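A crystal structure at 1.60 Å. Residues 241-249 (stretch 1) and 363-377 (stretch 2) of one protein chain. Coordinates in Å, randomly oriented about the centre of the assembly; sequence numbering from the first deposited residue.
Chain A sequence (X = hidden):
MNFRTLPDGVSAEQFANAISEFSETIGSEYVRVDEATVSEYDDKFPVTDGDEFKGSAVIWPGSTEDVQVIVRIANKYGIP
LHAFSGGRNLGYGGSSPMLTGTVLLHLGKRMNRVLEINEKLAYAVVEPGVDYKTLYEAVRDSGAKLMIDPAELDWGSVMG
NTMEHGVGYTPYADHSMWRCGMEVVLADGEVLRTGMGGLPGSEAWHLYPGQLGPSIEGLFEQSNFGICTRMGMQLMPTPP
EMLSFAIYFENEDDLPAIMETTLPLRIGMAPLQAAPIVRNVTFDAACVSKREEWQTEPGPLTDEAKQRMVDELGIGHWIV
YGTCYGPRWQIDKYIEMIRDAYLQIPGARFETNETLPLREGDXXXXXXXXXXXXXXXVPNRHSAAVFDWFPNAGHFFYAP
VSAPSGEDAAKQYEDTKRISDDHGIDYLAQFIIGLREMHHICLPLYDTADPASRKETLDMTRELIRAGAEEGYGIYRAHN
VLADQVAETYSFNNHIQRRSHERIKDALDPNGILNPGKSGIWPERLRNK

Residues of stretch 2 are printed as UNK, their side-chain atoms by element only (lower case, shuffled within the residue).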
# COMPACT_ATOMS: atom_id res chain seq x y z
N GLU A 241 -25.69 3.80 -9.49
CA GLU A 241 -26.65 3.38 -8.45
C GLU A 241 -25.93 2.62 -7.36
O GLU A 241 -24.85 2.09 -7.63
CB GLU A 241 -27.70 2.48 -9.11
CG GLU A 241 -28.99 2.43 -8.37
CD GLU A 241 -30.22 2.10 -9.22
OE1 GLU A 241 -30.19 2.18 -10.46
OE2 GLU A 241 -31.19 1.79 -8.61
N MET A 242 -26.55 2.56 -6.18
CA MET A 242 -26.07 1.75 -5.06
C MET A 242 -27.29 1.16 -4.36
O MET A 242 -28.31 1.87 -4.21
CB MET A 242 -25.26 2.62 -4.10
CG MET A 242 -24.07 3.19 -4.75
SD MET A 242 -22.98 4.18 -3.71
CE MET A 242 -23.81 5.75 -3.85
N LEU A 243 -27.20 -0.09 -3.96
CA LEU A 243 -28.30 -0.81 -3.29
C LEU A 243 -27.75 -1.66 -2.17
O LEU A 243 -26.78 -2.46 -2.44
CB LEU A 243 -29.04 -1.65 -4.33
CG LEU A 243 -30.24 -2.42 -3.81
CD1 LEU A 243 -31.39 -1.48 -3.49
CD2 LEU A 243 -30.69 -3.43 -4.85
N SER A 244 -28.27 -1.44 -0.98
CA SER A 244 -27.81 -2.13 0.24
C SER A 244 -28.74 -3.27 0.62
O SER A 244 -29.91 -3.33 0.20
CB SER A 244 -27.65 -1.20 1.39
OG SER A 244 -26.67 -0.25 1.12
N PHE A 245 -28.21 -4.17 1.42
CA PHE A 245 -28.96 -5.34 1.86
C PHE A 245 -28.61 -5.68 3.30
O PHE A 245 -27.52 -5.36 3.83
CB PHE A 245 -28.71 -6.49 0.92
CG PHE A 245 -27.27 -6.86 0.75
CD1 PHE A 245 -26.64 -7.75 1.60
CD2 PHE A 245 -26.54 -6.35 -0.31
CE1 PHE A 245 -25.32 -8.10 1.37
CE2 PHE A 245 -25.22 -6.69 -0.53
CZ PHE A 245 -24.62 -7.59 0.31
N ALA A 246 -29.57 -6.36 3.92
CA ALA A 246 -29.45 -6.94 5.26
C ALA A 246 -29.81 -8.41 5.11
O ALA A 246 -30.80 -8.73 4.40
CB ALA A 246 -30.34 -6.25 6.25
N ILE A 247 -29.04 -9.27 5.72
CA ILE A 247 -29.32 -10.73 5.70
C ILE A 247 -29.36 -11.21 7.14
O ILE A 247 -28.38 -11.01 7.84
CB ILE A 247 -28.31 -11.53 4.87
CG1 ILE A 247 -27.82 -10.75 3.64
CG2 ILE A 247 -28.96 -12.84 4.50
CD1 ILE A 247 -26.87 -11.50 2.79
N TYR A 248 -30.50 -11.72 7.55
CA TYR A 248 -30.74 -12.10 8.96
C TYR A 248 -30.62 -13.61 9.10
O TYR A 248 -31.30 -14.35 8.35
CB TYR A 248 -32.11 -11.64 9.40
CG TYR A 248 -32.34 -10.18 9.11
CD1 TYR A 248 -31.70 -9.20 9.83
CD2 TYR A 248 -33.22 -9.80 8.12
CE1 TYR A 248 -31.92 -7.86 9.58
CE2 TYR A 248 -33.47 -8.46 7.86
CZ TYR A 248 -32.82 -7.49 8.60
OH TYR A 248 -33.08 -6.19 8.33
N PHE A 249 -29.89 -14.05 10.10
CA PHE A 249 -29.70 -15.50 10.36
C PHE A 249 -30.28 -15.79 11.73
O PHE A 249 -30.02 -15.04 12.70
CB PHE A 249 -28.23 -15.84 10.22
CG PHE A 249 -27.72 -15.54 8.83
CD1 PHE A 249 -27.86 -16.46 7.82
CD2 PHE A 249 -27.22 -14.28 8.53
CE1 PHE A 249 -27.46 -16.16 6.54
CE2 PHE A 249 -26.77 -13.99 7.25
CZ PHE A 249 -26.90 -14.92 6.25
N UNK A 363 -37.33 -0.48 13.58
CA UNK A 363 -35.92 -0.38 14.02
C UNK A 363 -35.03 -1.20 13.08
O UNK A 363 -33.87 -0.77 12.84
c UNK A 363 -36.44 -0.25 17.83
c UNK A 363 -35.75 -0.77 15.48
c UNK A 363 -36.33 0.27 16.42
n UNK A 363 -36.98 -1.61 20.25
c UNK A 363 -37.68 -1.94 19.17
n UNK A 363 -37.43 -1.34 18.00
n UNK A 363 -38.57 -2.89 19.23
N UNK A 364 -35.51 -2.31 12.51
CA UNK A 364 -34.70 -3.05 11.51
C UNK A 364 -34.39 -2.10 10.35
O UNK A 364 -33.27 -2.09 9.79
c UNK A 364 -35.43 -4.29 11.00
N UNK A 365 -35.39 -1.32 9.93
CA UNK A 365 -35.21 -0.41 8.78
C UNK A 365 -34.22 0.71 9.12
O UNK A 365 -33.46 1.14 8.26
o UNK A 365 -36.98 1.20 9.01
c UNK A 365 -36.50 0.11 8.25
N UNK A 366 -34.16 1.11 10.38
CA UNK A 366 -33.25 2.16 10.84
C UNK A 366 -31.84 1.61 10.80
O UNK A 366 -30.89 2.33 10.38
o UNK A 366 -34.34 3.50 14.76
o UNK A 366 -32.28 4.50 15.05
c UNK A 366 -32.93 3.74 12.84
c UNK A 366 -33.68 2.57 12.25
c UNK A 366 -33.21 3.95 14.32
N UNK A 367 -31.70 0.36 11.23
CA UNK A 367 -30.36 -0.29 11.24
C UNK A 367 -29.84 -0.45 9.83
O UNK A 367 -28.69 -0.06 9.54
c UNK A 367 -29.33 -1.07 14.12
c UNK A 367 -30.48 -1.62 11.95
c UNK A 367 -30.63 -1.53 13.46
c UNK A 367 -31.09 -2.87 14.02
N UNK A 368 -30.69 -0.89 8.90
CA UNK A 368 -30.22 -1.04 7.52
C UNK A 368 -29.91 0.34 6.97
O UNK A 368 -28.97 0.51 6.18
c UNK A 368 -31.28 -1.79 6.70
c UNK A 368 -29.70 -2.54 4.89
c UNK A 368 -32.15 -2.62 4.55
c UNK A 368 -31.02 -1.87 5.21
N UNK A 369 -30.77 1.32 7.23
CA UNK A 369 -30.57 2.67 6.69
C UNK A 369 -29.23 3.25 7.16
O UNK A 369 -28.57 3.85 6.35
n UNK A 369 -31.20 5.94 7.24
o UNK A 369 -31.61 5.10 5.20
c UNK A 369 -31.56 4.96 6.43
c UNK A 369 -31.73 3.59 7.05
N UNK A 370 -28.84 3.04 8.41
CA UNK A 370 -27.58 3.54 8.97
C UNK A 370 -26.41 2.93 8.18
O UNK A 370 -25.43 3.66 7.83
c UNK A 370 -27.54 3.22 10.43
N UNK A 371 -26.48 1.64 7.87
CA UNK A 371 -25.39 0.99 7.12
C UNK A 371 -25.41 1.44 5.67
O UNK A 371 -24.32 1.62 5.07
c UNK A 371 -25.45 -1.05 8.66
c UNK A 371 -21.96 -0.25 9.82
c UNK A 371 -24.41 -0.44 9.54
n UNK A 371 -20.74 -0.47 9.36
n UNK A 371 -22.14 0.19 11.05
n UNK A 371 -23.03 -0.55 9.08
c UNK A 371 -25.47 -0.53 7.23
N UNK A 372 -26.60 1.52 5.07
CA UNK A 372 -26.74 2.00 3.69
C UNK A 372 -26.06 3.37 3.58
O UNK A 372 -25.40 3.63 2.58
n UNK A 372 -28.00 1.96 0.86
n UNK A 372 -29.04 3.75 0.21
c UNK A 372 -28.38 2.65 -0.20
c UNK A 372 -29.07 3.72 1.57
c UNK A 372 -28.20 2.04 3.33
c UNK A 372 -28.44 2.60 1.97
N UNK A 373 -26.26 4.24 4.56
CA UNK A 373 -25.63 5.56 4.57
C UNK A 373 -24.10 5.39 4.55
O UNK A 373 -23.43 5.94 3.61
c UNK A 373 -27.44 7.05 5.46
c UNK A 373 -27.95 7.89 6.61
o UNK A 373 -27.35 7.83 7.72
c UNK A 373 -26.13 6.37 5.74
o UNK A 373 -29.01 8.54 6.42
N UNK A 374 -23.56 4.64 5.51
CA UNK A 374 -22.08 4.53 5.59
C UNK A 374 -21.56 3.95 4.27
O UNK A 374 -20.50 4.40 3.80
c UNK A 374 -21.52 3.24 9.19
c UNK A 374 -21.65 3.64 6.75
c UNK A 374 -22.01 4.17 8.13
c UNK A 374 -21.46 5.58 8.39
N UNK A 375 -22.24 2.95 3.74
CA UNK A 375 -21.76 2.18 2.56
C UNK A 375 -21.89 3.00 1.28
O UNK A 375 -21.31 2.60 0.27
c UNK A 375 -22.27 -0.06 3.54
o UNK A 375 -21.53 0.30 4.48
n UNK A 375 -22.90 -1.22 3.48
c UNK A 375 -22.46 0.83 2.36
N UNK A 376 -22.68 4.08 1.33
CA UNK A 376 -22.86 4.96 0.15
C UNK A 376 -22.14 6.30 0.36
O UNK A 376 -22.40 7.22 -0.41
c UNK A 376 -24.33 5.15 -0.21
c UNK A 376 -24.99 3.86 -0.64
o UNK A 376 -25.06 5.75 0.87
N UNK A 377 -21.32 6.41 1.40
CA UNK A 377 -20.46 7.57 1.60
C UNK A 377 -21.15 8.68 2.38
O UNK A 377 -20.59 9.78 2.41
O HOH W 1 -31.72 -4.37 9.80

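Position 363 carries three carbons, a nitrogen, then a carbon with two more nitrogens, a guanidinium out of reach of the strand: Arg 363. Position 364 has one carbon, its CB, 4.0 Å from Tyr 248 OH: Ala 364. Position 365 has a carbon and an oxygen, with CA-to-CB pointing away: Ser 365. At 366, three carbons end in two oxygens, far from stretch 1; this is Glu 366.

Position 367 has four carbons forked at the second. Its CB points toward the strand, yet no atom comes into contact: Leu 367. Position 368 has the same fork, but here one terminal carbon reaches the strand at Ser 244, Phe 245 and Ala 246. It is Leu 368, and its CD1 lies 3.7 Å from Phe 245 C and 4.0 Å from Ala 246 CB.

Position 369 has two carbons, the second bearing one oxygen and one nitrogen, and its CA-to-CB bond points away: Asn 369. Position 370, a lone carbon out of reach, is Ala 370. Position 371 again shows three carbons, a nitrogen and a carbon with two nitrogens; it starts toward the strand but its end leads away, to partners elsewhere in the structure. It is Arg 371.

Position 372 has one carbon and a five-membered ring of three carbons and two nitrogens, with one ring nitrogen at the serine hydroxyl of stretch 1: His 372. Its ND1 and Ser 244 OG are hydrogen-bonded at 2.6 Å, and the ring meets the hydroxyl with its edge.

Position 373, three carbons, the third carrying two oxygens, with its CA-to-CB bond pointing away, is Glu 373; its OE2 accepts a weak bond of 3.5 Å from Asn 369 ND2. Position 374, a forked four-carbon chain out of reach, is Leu 374. Position 375 has two carbons, then an oxygen and a nitrogen, and stops just short of contact: Asn 375.

Position 376 has a carbon bearing one oxygen and one carbon, the latter near Met 242: Thr 376. Its CG2 is 3.7 Å from Met 242 CB, while OG1 turns back to donate to His 372 O at 2.7 Å. Position 377 has no side chain and a positive phi of 88°, which favours glycine: Gly 377.

The rule is spacing. Positions four apart, 364, 368 and 372 on the helix and 376 in the turn just after it, meet alternate strand residues, 248, 246, 244 and 242, in reverse order. Apolar packing flanks one short hydrogen bond, and a water joins Tyr 248 OH (2.7 Å) to Ala 364 O (2.8 Å).

Stretch 2, residues 363-377: RASELLNARHELNTG
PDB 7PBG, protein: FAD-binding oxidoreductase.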